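Local coordinates for N-alpha-acetyltransferase 35, NatC auxiliary subunit (Saccharomyces cerevisiae, PDB 6YGA) that serves as the large auxiliary subunit of NatC, the complex that acetylates the N-terminal methionine of proteins such as the L-A virus Gag protein, at the interface of chains B and A and the interface of chains A and C. Residues are numbered along the deposited sequence; one frame, centred on the assembly and turned at random. Chains: chain A, N-alpha-acetyltransferase 35, NatC auxiliary subunit; chain B, N-alpha-acetyltransferase 30; chain C, N-alpha-acetyltransferase 38, NatC auxiliary subunit.

Contact 1: the interface of chains B and A. Residues chain B 35, 38; chain A 48-49, 51-52.
B:Tyr38 reaches from helix 33-40 of the GNAT-family catalytic subunit to lie along A:Leu48, A:Phe49 and A:Thr52 of 3-10 helix 48-53. Its chi1 of 158° sets CG anti to the backbone N and sends the ring down the backbone of the auxiliary subunit. The methylene CB starts the contact at the carbonyl oxygen of A:Leu48 (CB to O 3.7 Å). At the ring, CD1 lies 3.5 Å from A:Phe49 N, while CB of A:Leu48 arrives at the ring edge, in its plane. On the other ortho carbon, CD2 is 3.7 Å from the methyl CG2 of A:Thr52, whose side chain crosses the tyrosine at a slant. Further out, CE1 packs on CB of A:Phe49 at 3.6 Å. The tip runs beside the phenylalanine, the two side chains pointing the same way: CZ meets the rim of that ring in plane, and the phenol OH stands 3.6 Å from its CD1. No polar bond crosses this patch, and the fit probably rests on shape. Within the auxiliary subunit, A:Thr52 OG1 donates to A:Phe49 O over 2.6 Å, in the carbonyl plane with a C=O...donor angle of 160°, and sits above the centre of the phenylalanine ring. One turn earlier on the catalytic helix, B:Val35 extends the line of contact, its CG2 touching A:Thr52 O at 3.3 Å.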
ATOM      1  N   VAL B  35     -11.119 -18.538  14.612  1.00 57.93           N
ATOM      2  CA  VAL B  35      -9.770 -18.327  14.098  1.00 55.96           C
ATOM      3  C   VAL B  35      -8.830 -19.382  14.666  1.00 56.07           C
ATOM      4  O   VAL B  35      -8.037 -19.992  13.941  1.00 55.27           O
ATOM      5  CB  VAL B  35      -9.280 -16.905  14.424  1.00 53.97           C
ATOM      6  CG1 VAL B  35      -7.882 -16.688  13.862  1.00 53.14           C
ATOM      7  CG2 VAL B  35     -10.241 -15.866  13.878  1.00 54.39           C
ATOM      8  N   TYR B  38      -9.696 -22.837  13.220  1.00 64.27           N
ATOM      9  CA  TYR B  38      -9.214 -23.031  11.857  1.00 61.98           C
ATOM     10  C   TYR B  38      -7.784 -23.554  11.850  1.00 57.77           C
ATOM     11  O   TYR B  38      -7.431 -24.417  11.037  1.00 57.09           O
ATOM     12  CB  TYR B  38      -9.314 -21.717  11.081  1.00 62.49           C
ATOM     13  CG  TYR B  38      -8.410 -21.621   9.871  1.00 63.43           C
ATOM     14  CD1 TYR B  38      -8.732 -22.265   8.684  1.00 65.52           C
ATOM     15  CD2 TYR B  38      -7.242 -20.869   9.912  1.00 64.21           C
ATOM     16  CE1 TYR B  38      -7.912 -22.173   7.575  1.00 67.26           C
ATOM     17  CE2 TYR B  38      -6.415 -20.771   8.810  1.00 66.88           C
ATOM     18  CZ  TYR B  38      -6.755 -21.423   7.645  1.00 69.96           C
ATOM     19  OH  TYR B  38      -5.932 -21.324   6.548  1.00 73.90           O
TER
ATOM     20  N   LEU A  48     -13.048 -23.558   6.465  1.00 70.22           N
ATOM     21  CA  LEU A  48     -12.939 -22.920   7.771  1.00 67.51           C
ATOM     22  C   LEU A  48     -12.105 -21.647   7.753  1.00 64.26           C
ATOM     23  O   LEU A  48     -12.098 -20.924   8.755  1.00 60.60           O
ATOM     24  CB  LEU A  48     -12.355 -23.903   8.783  1.00 66.46           C
ATOM     25  CG  LEU A  48     -13.378 -24.850   9.403  1.00 66.59           C
ATOM     26  CD1 LEU A  48     -12.668 -25.965  10.142  1.00 66.27           C
ATOM     27  CD2 LEU A  48     -14.290 -24.073  10.338  1.00 66.92           C
ATOM     28  N   PHE A  49     -11.394 -21.359   6.659  1.00 66.17           N
ATOM     29  CA  PHE A  49     -10.684 -20.087   6.565  1.00 67.62           C
ATOM     30  C   PHE A  49     -11.652 -18.917   6.504  1.00 69.64           C
ATOM     31  O   PHE A  49     -11.314 -17.808   6.933  1.00 67.61           O
ATOM     32  CB  PHE A  49      -9.761 -20.070   5.344  1.00 68.47           C
ATOM     33  CG  PHE A  49      -9.079 -18.744   5.113  1.00 68.71           C
ATOM     34  CD1 PHE A  49      -7.938 -18.402   5.824  1.00 68.31           C
ATOM     35  CD2 PHE A  49      -9.578 -17.844   4.183  1.00 68.76           C
ATOM     36  CE1 PHE A  49      -7.311 -17.186   5.614  1.00 68.06           C
ATOM     37  CE2 PHE A  49      -8.954 -16.626   3.970  1.00 69.44           C
ATOM     38  CZ  PHE A  49      -7.820 -16.299   4.686  1.00 69.03           C
ATOM     39  N   GLY A  51     -14.145 -18.440   8.304  1.00 76.03           N
ATOM     40  CA  GLY A  51     -14.466 -18.009   9.649  1.00 74.25           C
ATOM     41  C   GLY A  51     -13.402 -17.181  10.334  1.00 70.51           C
ATOM     42  O   GLY A  51     -13.621 -16.723  11.457  1.00 72.67           O
ATOM     43  N   THR A  52     -12.250 -16.982   9.693  1.00 67.23           N
ATOM     44  CA  THR A  52     -11.167 -16.239  10.331  1.00 65.90           C
ATOM     45  C   THR A  52     -11.474 -14.755  10.432  1.00 64.11           C
ATOM     46  O   THR A  52     -10.801 -14.042  11.186  1.00 64.19           O
ATOM     47  CB  THR A  52      -9.849 -16.449   9.576  1.00 65.80           C
ATOM     48  OG1 THR A  52     -10.000 -16.021   8.216  1.00 65.55           O
ATOM     49  CG2 THR A  52      -9.447 -17.915   9.611  1.00 66.93           C
TER

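Contact 2: the interface of chains B and A. Residues chain B 34, 37-38, 42; chain A 40, 48-49.
The carboxamide NE2 of B:Gln42 rests against the side chain of A:Leu48, 3.6 Å from its methyl CD1 and close to its CB, without a polar partner across this patch. It shows how an amide can serve an interface between NatC subunits as a flat packing surface. The glutamine follows helix 33-40 of the catalytic subunit and runs extended beyond CG (chi2 -176°), which carries the whole amide to the leucine; its CD is 3.8 Å from CD1, and OE1 approaches CB. The two side chains cross obliquely. A:Leu48, from 3-10 helix 48-53, buries 72 Å² here, and its branches diverge. CD1 goes to the glutamine, whereas CD2 faces the ring of B:Tyr34, more loosely, at 4.3 Å from its CD1. B:Tyr38 flanks the leucine on the way to A:Phe49. Farther along, A:Ile40, at the start of strand 40-42, is used through its end methyl. With chi2 at 173° the CG1-CD1 arm is stretched out to meet the aliphatic stem of B:Arg37 rather than its guanidinium. The stem bends at chi2 and chi3. The tightest carbon contact of the patch is B:Arg37 CG to A:Ile40 CD1, 3.4 Å, and B:Arg37 CD lies 4.1 Å from the same methyl, A:Ile40 CD1.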
ATOM      1  N   TYR B  34     -13.160 -19.273  16.309  1.00 61.61           N
ATOM      2  CA  TYR B  34     -13.043 -20.001  15.053  1.00 59.98           C
ATOM      3  C   TYR B  34     -11.800 -19.627  14.257  1.00 57.86           C
ATOM      4  O   TYR B  34     -11.446 -20.348  13.319  1.00 58.43           O
ATOM      5  CB  TYR B  34     -14.306 -19.801  14.219  1.00 59.08           C
ATOM      6  CG  TYR B  34     -15.369 -20.802  14.587  1.00 61.54           C
ATOM      7  CD1 TYR B  34     -15.424 -22.040  13.960  1.00 59.87           C
ATOM      8  CD2 TYR B  34     -16.288 -20.532  15.591  1.00 66.66           C
ATOM      9  CE1 TYR B  34     -16.383 -22.971  14.302  1.00 66.40           C
ATOM     10  CE2 TYR B  34     -17.251 -21.455  15.942  1.00 70.39           C
ATOM     11  CZ  TYR B  34     -17.295 -22.672  15.294  1.00 70.77           C
ATOM     12  OH  TYR B  34     -18.256 -23.591  15.646  1.00 75.43           O
ATOM     13  N   ARG B  37      -9.781 -22.257  15.901  1.00 65.32           N
ATOM     14  CA  ARG B  37     -10.235 -23.578  15.488  1.00 68.21           C
ATOM     15  C   ARG B  37      -9.842 -23.875  14.047  1.00 65.95           C
ATOM     16  O   ARG B  37      -9.665 -25.042  13.682  1.00 65.70           O
ATOM     17  CB  ARG B  37     -11.744 -23.681  15.678  1.00 74.54           C
ATOM     18  CG  ARG B  37     -12.217 -25.079  15.973  1.00 81.36           C
ATOM     19  CD  ARG B  37     -13.329 -25.092  17.003  1.00 89.81           C
ATOM     20  NE  ARG B  37     -12.834 -24.916  18.366  1.00 93.86           N
ATOM     21  CZ  ARG B  37     -12.387 -25.907  19.130  1.00 96.59           C
ATOM     22  NH1 ARG B  37     -12.359 -27.148  18.661  1.00 98.09           N
ATOM     23  NH2 ARG B  37     -11.964 -25.660  20.362  1.00 97.47           N
ATOM     24  N   TYR B  38      -9.696 -22.837  13.220  1.00 64.27           N
ATOM     25  CA  TYR B  38      -9.214 -23.031  11.857  1.00 61.98           C
ATOM     26  C   TYR B  38      -7.784 -23.554  11.850  1.00 57.77           C
ATOM     27  O   TYR B  38      -7.431 -24.417  11.037  1.00 57.09           O
ATOM     28  CB  TYR B  38      -9.314 -21.717  11.081  1.00 62.49           C
ATOM     29  CG  TYR B  38      -8.410 -21.621   9.871  1.00 63.43           C
ATOM     30  CD1 TYR B  38      -8.732 -22.265   8.684  1.00 65.52           C
ATOM     31  CD2 TYR B  38      -7.242 -20.869   9.912  1.00 64.21           C
ATOM     32  CE1 TYR B  38      -7.912 -22.173   7.575  1.00 67.26           C
ATOM     33  CE2 TYR B  38      -6.415 -20.771   8.810  1.00 66.88           C
ATOM     34  CZ  TYR B  38      -6.755 -21.423   7.645  1.00 69.96           C
ATOM     35  OH  TYR B  38      -5.932 -21.324   6.548  1.00 73.90           O
ATOM     36  N   GLN B  42      -7.366 -28.245  12.168  1.00 63.27           N
ATOM     37  CA  GLN B  42      -6.912 -28.738  10.875  1.00 61.67           C
ATOM     38  C   GLN B  42      -5.411 -29.004  10.831  1.00 58.35           C
ATOM     39  O   GLN B  42      -4.972 -29.909  10.109  1.00 59.67           O
ATOM     40  CB  GLN B  42      -7.313 -27.751   9.779  1.00 63.10           C
ATOM     41  CG  GLN B  42      -8.822 -27.532   9.710  1.00 67.52           C
ATOM     42  CD  GLN B  42      -9.245 -26.636   8.567  1.00 67.37           C
ATOM     43  OE1 GLN B  42      -8.749 -25.517   8.420  1.00 67.71           O
ATOM     44  NE2 GLN B  42     -10.172 -27.121   7.752  1.00 68.40           N
TER
ATOM     45  N   ILE A  40     -15.346 -30.950  14.323  1.00 74.80           N
ATOM     46  CA  ILE A  40     -16.203 -29.822  13.980  1.00 72.32           C
ATOM     47  C   ILE A  40     -17.270 -30.334  13.024  1.00 74.87           C
ATOM     48  O   ILE A  40     -16.950 -31.016  12.044  1.00 75.45           O
ATOM     49  CB  ILE A  40     -15.421 -28.670  13.322  1.00 68.83           C
ATOM     50  CG1 ILE A  40     -14.279 -28.189  14.211  1.00 67.56           C
ATOM     51  CG2 ILE A  40     -16.345 -27.505  12.995  1.00 67.15           C
ATOM     52  CD1 ILE A  40     -13.405 -27.183  13.513  1.00 63.82           C
ATOM     53  N   LEU A  48     -13.048 -23.558   6.465  1.00 70.22           N
ATOM     54  CA  LEU A  48     -12.939 -22.920   7.771  1.00 67.51           C
ATOM     55  C   LEU A  48     -12.105 -21.647   7.753  1.00 64.26           C
ATOM     56  O   LEU A  48     -12.098 -20.924   8.755  1.00 60.60           O
ATOM     57  CB  LEU A  48     -12.355 -23.903   8.783  1.00 66.46           C
ATOM     58  CG  LEU A  48     -13.378 -24.850   9.403  1.00 66.59           C
ATOM     59  CD1 LEU A  48     -12.668 -25.965  10.142  1.00 66.27           C
ATOM     60  CD2 LEU A  48     -14.290 -24.073  10.338  1.00 66.92           C
ATOM     61  N   PHE A  49     -11.394 -21.359   6.659  1.00 66.17           N
ATOM     62  CA  PHE A  49     -10.684 -20.087   6.565  1.00 67.62           C
ATOM     63  C   PHE A  49     -11.652 -18.917   6.504  1.00 69.64           C
ATOM     64  O   PHE A  49     -11.314 -17.808   6.933  1.00 67.61           O
ATOM     65  CB  PHE A  49      -9.761 -20.070   5.344  1.00 68.47           C
ATOM     66  CG  PHE A  49      -9.079 -18.744   5.113  1.00 68.71           C
ATOM     67  CD1 PHE A  49      -7.938 -18.402   5.824  1.00 68.31           C
ATOM     68  CD2 PHE A  49      -9.578 -17.844   4.183  1.00 68.76           C
ATOM     69  CE1 PHE A  49      -7.311 -17.186   5.614  1.00 68.06           C
ATOM     70  CE2 PHE A  49      -8.954 -16.626   3.970  1.00 69.44           C
ATOM     71  CZ  PHE A  49      -7.820 -16.299   4.686  1.00 69.03           C
TER

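Contact 3: the interface of chains A and C. Residues chain A 63-65, 278-281, 283; chain C 22, 44, 51, 53.
Strand 49-54 of the Sm-fold small subunit presents C:Arg51 to chain A, where it reaches A:Ser64, A:Ser65 and carbonyls at and just beyond the end of helix 276-280. CG takes the crowded position between backbone N and carbonyl carbon (chi1 68°), and the chain then runs extended to NE. NH2 donates to two serine hydroxyls, A:Ser65 OG at 2.8 Å and A:Ser64 OG at 3.1 Å, both tilted from the guanidinium plane. NH1 turns to main-chain carbonyls: A:Arg281 O accepts in the guanidinium plane at 3.2 Å, and A:Gln278 O gives a weak bond. These carbonyls would probably stabilise the positive charge. C:Glu44 holds the arginine at its NE edge, OE1 2.8 Å from NE, which stands above the carboxylate plane, while OE2 forms a salt bridge to C:Arg22 NH2 at 3.0 Å; one carboxylate thus steadies two guanidinium groups. C:Arg22 meets A:Asp63 tip to tip, NH1 bonding the syn side of OD2 at 2.8 Å although the two planes are 59° apart. A:Asp63 OD1 in turn takes the backbone N of A:Ser65 at 2.9 Å, which probably helps to hold the 3-10 turn 64-66. The site ties two stretches of the large auxiliary subunit, far apart in sequence, to the small one, helping to hold NatC together.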
ATOM      1  N   ASP A  63     -16.899  -6.941  19.568  1.00 64.27           N
ATOM      2  CA  ASP A  63     -18.350  -6.792  19.681  1.00 65.56           C
ATOM      3  C   ASP A  63     -18.682  -5.305  19.734  1.00 64.44           C
ATOM      4  O   ASP A  63     -18.445  -4.649  20.754  1.00 65.38           O
ATOM      5  CB  ASP A  63     -18.883  -7.517  20.922  1.00 68.49           C
ATOM      6  CG  ASP A  63     -20.398  -7.695  20.907  1.00 71.39           C
ATOM      7  OD1 ASP A  63     -21.094  -6.939  20.199  1.00 72.37           O
ATOM      8  OD2 ASP A  63     -20.898  -8.596  21.616  1.00 71.74           O
ATOM      9  N   SER A  64     -19.243  -4.779  18.639  1.00 61.96           N
ATOM     10  CA  SER A  64     -19.642  -3.377  18.587  1.00 62.68           C
ATOM     11  C   SER A  64     -20.894  -3.093  19.414  1.00 64.62           C
ATOM     12  O   SER A  64     -21.193  -1.925  19.683  1.00 64.55           O
ATOM     13  CB  SER A  64     -19.860  -2.946  17.134  1.00 61.79           C
ATOM     14  OG  SER A  64     -20.694  -3.860  16.442  1.00 62.70           O
ATOM     15  N   SER A  65     -21.633  -4.128  19.818  1.00 64.06           N
ATOM     16  CA  SER A  65     -22.780  -3.912  20.690  1.00 65.17           C
ATOM     17  C   SER A  65     -22.360  -3.501  22.093  1.00 69.66           C
ATOM     18  O   SER A  65     -23.190  -2.986  22.849  1.00 73.18           O
ATOM     19  CB  SER A  65     -23.643  -5.172  20.760  1.00 64.26           C
ATOM     20  OG  SER A  65     -24.076  -5.568  19.470  1.00 61.73           O
ATOM     21  N   GLN A 278     -21.519   2.917  14.864  1.00 65.18           N
ATOM     22  CA  GLN A 278     -20.963   1.570  14.848  1.00 63.55           C
ATOM     23  C   GLN A 278     -21.784   0.620  15.705  1.00 66.30           C
ATOM     24  O   GLN A 278     -21.800  -0.588  15.450  1.00 65.37           O
ATOM     25  CB  GLN A 278     -19.513   1.582  15.334  1.00 58.64           C
ATOM     26  CG  GLN A 278     -18.596   2.522  14.571  1.00 54.26           C
ATOM     27  CD  GLN A 278     -17.152   2.446  15.046  1.00 54.08           C
ATOM     28  OE1 GLN A 278     -16.602   1.360  15.234  1.00 53.42           O
ATOM     29  NE2 GLN A 278     -16.533   3.604  15.244  1.00 54.10           N
ATOM     30  N   LYS A 279     -22.470   1.137  16.720  1.00 69.59           N
ATOM     31  CA  LYS A 279     -23.138   0.257  17.670  1.00 71.95           C
ATOM     32  C   LYS A 279     -24.554  -0.095  17.233  1.00 72.03           C
ATOM     33  O   LYS A 279     -25.017  -1.209  17.504  1.00 73.03           O
ATOM     34  CB  LYS A 279     -23.144   0.908  19.058  1.00 73.56           C
ATOM     35  CG  LYS A 279     -23.922   0.153  20.121  1.00 75.53           C
ATOM     36  CD  LYS A 279     -23.680   0.755  21.499  1.00 76.94           C
ATOM     37  CE  LYS A 279     -24.391  -0.039  22.583  1.00 82.86           C
ATOM     38  NZ  LYS A 279     -23.873   0.269  23.946  1.00 86.42           N
ATOM     39  N   HIS A 280     -25.242   0.814  16.548  1.00 72.44           N
ATOM     40  CA  HIS A 280     -26.653   0.629  16.231  1.00 76.30           C
ATOM     41  C   HIS A 280     -26.930   0.380  14.757  1.00 73.91           C
ATOM     42  O   HIS A 280     -27.835  -0.393  14.429  1.00 73.53           O
ATOM     43  CB  HIS A 280     -27.447   1.845  16.712  1.00 80.54           C
ATOM     44  CG  HIS A 280     -27.507   1.969  18.203  1.00 84.34           C
ATOM     45  ND1 HIS A 280     -26.610   2.724  18.929  1.00 83.94           N
ATOM     46  CD2 HIS A 280     -28.353   1.420  19.106  1.00 87.31           C
ATOM     47  CE1 HIS A 280     -26.908   2.641  20.213  1.00 86.04           C
ATOM     48  NE2 HIS A 280     -27.961   1.856  20.347  1.00 88.80           N
ATOM     49  N   ARG A 281     -26.182   1.005  13.851  1.00 72.64           N
ATOM     50  CA  ARG A 281     -26.306   0.674  12.439  1.00 71.07           C
ATOM     51  C   ARG A 281     -25.672  -0.687  12.174  1.00 69.81           C
ATOM     52  O   ARG A 281     -24.775  -1.129  12.900  1.00 68.35           O
ATOM     53  CB  ARG A 281     -25.661   1.765  11.578  1.00 69.99           C
ATOM     54  CG  ARG A 281     -25.515   1.430  10.096  1.00 73.34           C
ATOM     55  CD  ARG A 281     -25.403   2.681   9.244  1.00 73.80           C
ATOM     56  NE  ARG A 281     -26.713   3.142   8.793  1.00 76.70           N
ATOM     57  CZ  ARG A 281     -27.237   2.851   7.607  1.00 74.16           C
ATOM     58  NH1 ARG A 281     -26.561   2.105   6.744  1.00 70.00           N
ATOM     59  NH2 ARG A 281     -28.437   3.312   7.278  1.00 76.55           N
ATOM     60  N   ASN A 283     -23.374  -3.377  11.238  1.00 66.89           N
ATOM     61  CA  ASN A 283     -21.917  -3.332  11.197  1.00 64.34           C
ATOM     62  C   ASN A 283     -21.384  -4.756  11.241  1.00 67.43           C
ATOM     63  O   ASN A 283     -21.679  -5.502  12.180  1.00 68.79           O
ATOM     64  CB  ASN A 283     -21.362  -2.506  12.365  1.00 62.06           C
ATOM     65  CG  ASN A 283     -19.854  -2.343  12.309  1.00 61.35           C
ATOM     66  OD1 ASN A 283     -19.209  -2.703  11.322  1.00 61.97           O
ATOM     67  ND2 ASN A 283     -19.283  -1.785  13.372  1.00 58.15           N
TER
ATOM     68  N   ARG C  22     -30.366  -8.885  24.031  1.00107.07           N
ATOM     69  CA  ARG C  22     -30.136  -9.075  22.608  1.00 96.58           C
ATOM     70  C   ARG C  22     -30.406 -10.518  22.192  1.00 89.08           C
ATOM     71  O   ARG C  22     -30.215 -11.462  22.963  1.00 87.41           O
ATOM     72  CB  ARG C  22     -28.702  -8.681  22.247  1.00 92.88           C
ATOM     73  CG  ARG C  22     -27.639  -9.368  23.088  1.00 90.85           C
ATOM     74  CD  ARG C  22     -26.267  -8.717  22.935  1.00 85.63           C
ATOM     75  NE  ARG C  22     -25.722  -8.830  21.584  1.00 78.65           N
ATOM     76  CZ  ARG C  22     -24.444  -8.621  21.283  1.00 74.89           C
ATOM     77  NH1 ARG C  22     -23.586  -8.299  22.241  1.00 73.74           N
ATOM     78  NH2 ARG C  22     -24.021  -8.740  20.032  1.00 72.98           N
ATOM     79  N   GLU C  44     -29.107  -9.039  14.649  1.00 72.05           N
ATOM     80  CA  GLU C  44     -29.123  -8.743  16.076  1.00 75.01           C
ATOM     81  C   GLU C  44     -30.372  -7.936  16.403  1.00 76.08           C
ATOM     82  O   GLU C  44     -30.525  -6.802  15.936  1.00 74.65           O
ATOM     83  CB  GLU C  44     -27.870  -7.974  16.493  1.00 75.34           C
ATOM     84  CG  GLU C  44     -27.698  -7.861  18.004  1.00 80.87           C
ATOM     85  CD  GLU C  44     -26.927  -6.624  18.418  1.00 82.57           C
ATOM     86  OE1 GLU C  44     -27.140  -5.555  17.807  1.00 82.43           O
ATOM     87  OE2 GLU C  44     -26.107  -6.718  19.354  1.00 83.51           O
ATOM     88  N   ARG C  51     -30.502  -4.994  13.368  1.00 79.05           N
ATOM     89  CA  ARG C  51     -29.346  -4.674  12.541  1.00 73.22           C
ATOM     90  C   ARG C  51     -28.645  -5.960  12.128  1.00 73.53           C
ATOM     91  O   ARG C  51     -28.752  -6.992  12.796  1.00 74.90           O
ATOM     92  CB  ARG C  51     -28.370  -3.743  13.269  1.00 67.75           C
ATOM     93  CG  ARG C  51     -27.665  -4.368  14.462  1.00 65.56           C
ATOM     94  CD  ARG C  51     -26.534  -3.472  14.942  1.00 65.25           C
ATOM     95  NE  ARG C  51     -25.651  -4.140  15.895  1.00 67.02           N
ATOM     96  CZ  ARG C  51     -24.385  -3.789  16.105  1.00 65.40           C
ATOM     97  NH1 ARG C  51     -23.853  -2.782  15.424  1.00 61.04           N
ATOM     98  NH2 ARG C  51     -23.648  -4.445  16.991  1.00 66.17           N
HETATM   99  N   MSE C  53     -25.136  -8.134  11.238  1.00 67.59           N
HETATM  100  CA  MSE C  53     -23.776  -8.204  11.769  1.00 65.68           C
HETATM  101  C   MSE C  53     -22.895  -9.210  11.024  1.00 62.66           C
HETATM  102  O   MSE C  53     -21.710  -9.345  11.327  1.00 60.14           O
HETATM  103  CB  MSE C  53     -23.806  -8.545  13.263  1.00 68.72           C
HETATM  104  CG  MSE C  53     -24.579  -7.546  14.112  1.00 74.25           C
HETATM  105 SE   MSE C  53     -24.085  -7.610  15.996  0.66 81.21          SE
HETATM  106  CE  MSE C  53     -24.303  -9.521  16.300  1.00 83.65           C
TER

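Contact 4: the interface of chains B and A. Residues chain B 10-11, 37, 41; chain A 37-39.
B:Asn41 donates from its amide ND2 to the backbone carbonyl oxygen of A:Glu38 over a short 2.5 Å. The bond is bent, 117° at the hydrogen, and the donor stands above the carbonyl plane instead of on a lone pair, so its strength should not be read from its length. Around this bond the contact is mostly carbon packing. B:Ile10 crosses the A:Glu38 side chain at about a right angle and lays CG1 3.8 Å from its CB, with the branch methyl CG2 nearly as close. B:Arg11 uses its stem: CD packs 3.7 Å from A:Pro37 CG, and NE comes 3.5 Å from CD of the same ring, across which the arginine slants. Folding at chi2 (-70°) and chi3 (-83°) brings the stem onto the proline and turns the guanidinium alongside the glutamate. There NH1 and the carboxylate OE1 of A:Glu38 stay 4.0 Å apart, the two side chains lying side by side and pointing the same way, their flat ends moderately turned against each other; attraction is likely, but no salt bridge forms. A second bend, in A:Glu38 at chi2, brings the carboxylate round toward the arginine. Farther out, B:Arg37 directs NH1 toward A:Pro37 O without bonding it. In the fold, B:Ile10 and B:Arg11 belong to the loop between strand 3-7 and helix 13-26 of the GNAT domain and B:Asn41 follows helix 33-40, while A:Pro37 and A:Glu38 lie between helix 25-34 and strand 40-42.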
ATOM      1  N   ILE B  10      -4.765 -31.810  21.285  1.00 76.49           N
ATOM      2  CA  ILE B  10      -6.053 -31.275  20.852  1.00 77.08           C
ATOM      3  C   ILE B  10      -7.173 -31.730  21.780  1.00 84.14           C
ATOM      4  O   ILE B  10      -8.215 -31.068  21.881  1.00 87.29           O
ATOM      5  CB  ILE B  10      -6.329 -31.677  19.391  1.00 74.22           C
ATOM      6  CG1 ILE B  10      -7.473 -30.846  18.808  1.00 73.79           C
ATOM      7  CG2 ILE B  10      -6.640 -33.169  19.290  1.00 76.61           C
ATOM      8  CD1 ILE B  10      -7.186 -29.358  18.761  1.00 69.22           C
ATOM      9  N   ARG B  11      -6.982 -32.852  22.478  1.00 89.57           N
ATOM     10  CA  ARG B  11      -8.008 -33.338  23.394  1.00 94.65           C
ATOM     11  C   ARG B  11      -8.118 -32.462  24.638  1.00 97.52           C
ATOM     12  O   ARG B  11      -9.200 -32.365  25.227  1.00103.13           O
ATOM     13  CB  ARG B  11      -7.714 -34.788  23.783  1.00 98.62           C
ATOM     14  CG  ARG B  11      -7.662 -35.746  22.601  1.00100.95           C
ATOM     15  CD  ARG B  11      -9.043 -35.965  22.004  1.00105.96           C
ATOM     16  NE  ARG B  11      -9.804 -36.977  22.732  1.00113.31           N
ATOM     17  CZ  ARG B  11     -10.107 -38.177  22.244  1.00116.54           C
ATOM     18  NH1 ARG B  11      -9.721 -38.510  21.019  1.00115.95           N
ATOM     19  NH2 ARG B  11     -10.801 -39.039  22.974  1.00120.61           N
ATOM     20  N   ARG B  37      -9.781 -22.257  15.901  1.00 65.32           N
ATOM     21  CA  ARG B  37     -10.235 -23.578  15.488  1.00 68.21           C
ATOM     22  C   ARG B  37      -9.842 -23.875  14.047  1.00 65.95           C
ATOM     23  O   ARG B  37      -9.665 -25.042  13.682  1.00 65.70           O
ATOM     24  CB  ARG B  37     -11.744 -23.681  15.678  1.00 74.54           C
ATOM     25  CG  ARG B  37     -12.217 -25.079  15.973  1.00 81.36           C
ATOM     26  CD  ARG B  37     -13.329 -25.092  17.003  1.00 89.81           C
ATOM     27  NE  ARG B  37     -12.834 -24.916  18.366  1.00 93.86           N
ATOM     28  CZ  ARG B  37     -12.387 -25.907  19.130  1.00 96.59           C
ATOM     29  NH1 ARG B  37     -12.359 -27.148  18.661  1.00 98.09           N
ATOM     30  NH2 ARG B  37     -11.964 -25.660  20.362  1.00 97.47           N
ATOM     31  N   ASN B  41      -7.584 -27.264  14.780  1.00 61.79           N
ATOM     32  CA  ASN B  41      -8.296 -28.482  14.419  1.00 65.77           C
ATOM     33  C   ASN B  41      -7.789 -29.080  13.113  1.00 64.75           C
ATOM     34  O   ASN B  41      -7.759 -30.308  12.968  1.00 67.60           O
ATOM     35  CB  ASN B  41      -9.796 -28.205  14.339  1.00 70.03           C
ATOM     36  CG  ASN B  41     -10.441 -28.135  15.705  1.00 73.82           C
ATOM     37  OD1 ASN B  41     -10.045 -27.328  16.550  1.00 72.71           O
ATOM     38  ND2 ASN B  41     -11.436 -28.981  15.935  1.00 78.65           N
TER
ATOM     39  N   PRO A  37     -13.284 -34.222  20.827  1.00 94.01           N
ATOM     40  CA  PRO A  37     -12.877 -32.823  21.043  1.00 90.70           C
ATOM     41  C   PRO A  37     -12.308 -32.155  19.806  1.00 85.87           C
ATOM     42  O   PRO A  37     -12.466 -30.938  19.641  1.00 83.78           O
ATOM     43  CB  PRO A  37     -11.823 -32.931  22.153  1.00 91.45           C
ATOM     44  CG  PRO A  37     -12.137 -34.210  22.850  1.00 95.23           C
ATOM     45  CD  PRO A  37     -12.633 -35.138  21.779  1.00 96.31           C
ATOM     46  N   GLU A  38     -11.646 -32.913  18.932  1.00 85.84           N
ATOM     47  CA  GLU A  38     -11.058 -32.334  17.732  1.00 85.34           C
ATOM     48  C   GLU A  38     -12.085 -32.087  16.637  1.00 84.91           C
ATOM     49  O   GLU A  38     -11.763 -31.421  15.648  1.00 85.32           O
ATOM     50  CB  GLU A  38      -9.953 -33.246  17.191  1.00 88.54           C
ATOM     51  CG  GLU A  38     -10.460 -34.407  16.334  1.00 94.06           C
ATOM     52  CD  GLU A  38     -10.834 -35.641  17.143  1.00101.07           C
ATOM     53  OE1 GLU A  38     -10.666 -35.627  18.382  1.00103.44           O
ATOM     54  OE2 GLU A  38     -11.289 -36.634  16.534  1.00103.62           O
ATOM     55  N   ALA A  39     -13.308 -32.579  16.796  1.00 85.72           N
ATOM     56  CA  ALA A  39     -14.256 -32.603  15.696  1.00 83.80           C
ATOM     57  C   ALA A  39     -15.022 -31.289  15.570  1.00 78.92           C
ATOM     58  O   ALA A  39     -15.307 -30.601  16.555  1.00 76.88           O
ATOM     59  CB  ALA A  39     -15.237 -33.763  15.871  1.00 87.37           C
TER

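Contacts 1 and 2 are neighbouring parts of one surface, their C-alpha centres about 5 Å apart, and they share B:Tyr38, A:Leu48 and A:Phe49. Contact 4 continues it, about 10 Å from contact 2, with which it shares B:Arg37, and about 14 Å from contact 1. Helix 33-40 of the catalytic subunit runs through all of these, facing an N-terminal stretch of chain A. Contact 3, where polar groups join chain A to chain C, stands apart, about 22 Å from contact 1 and about 30 Å from contact 4 between C-alpha centres. Chain A thus binds both partners, as a scaffold of the heterotrimer would.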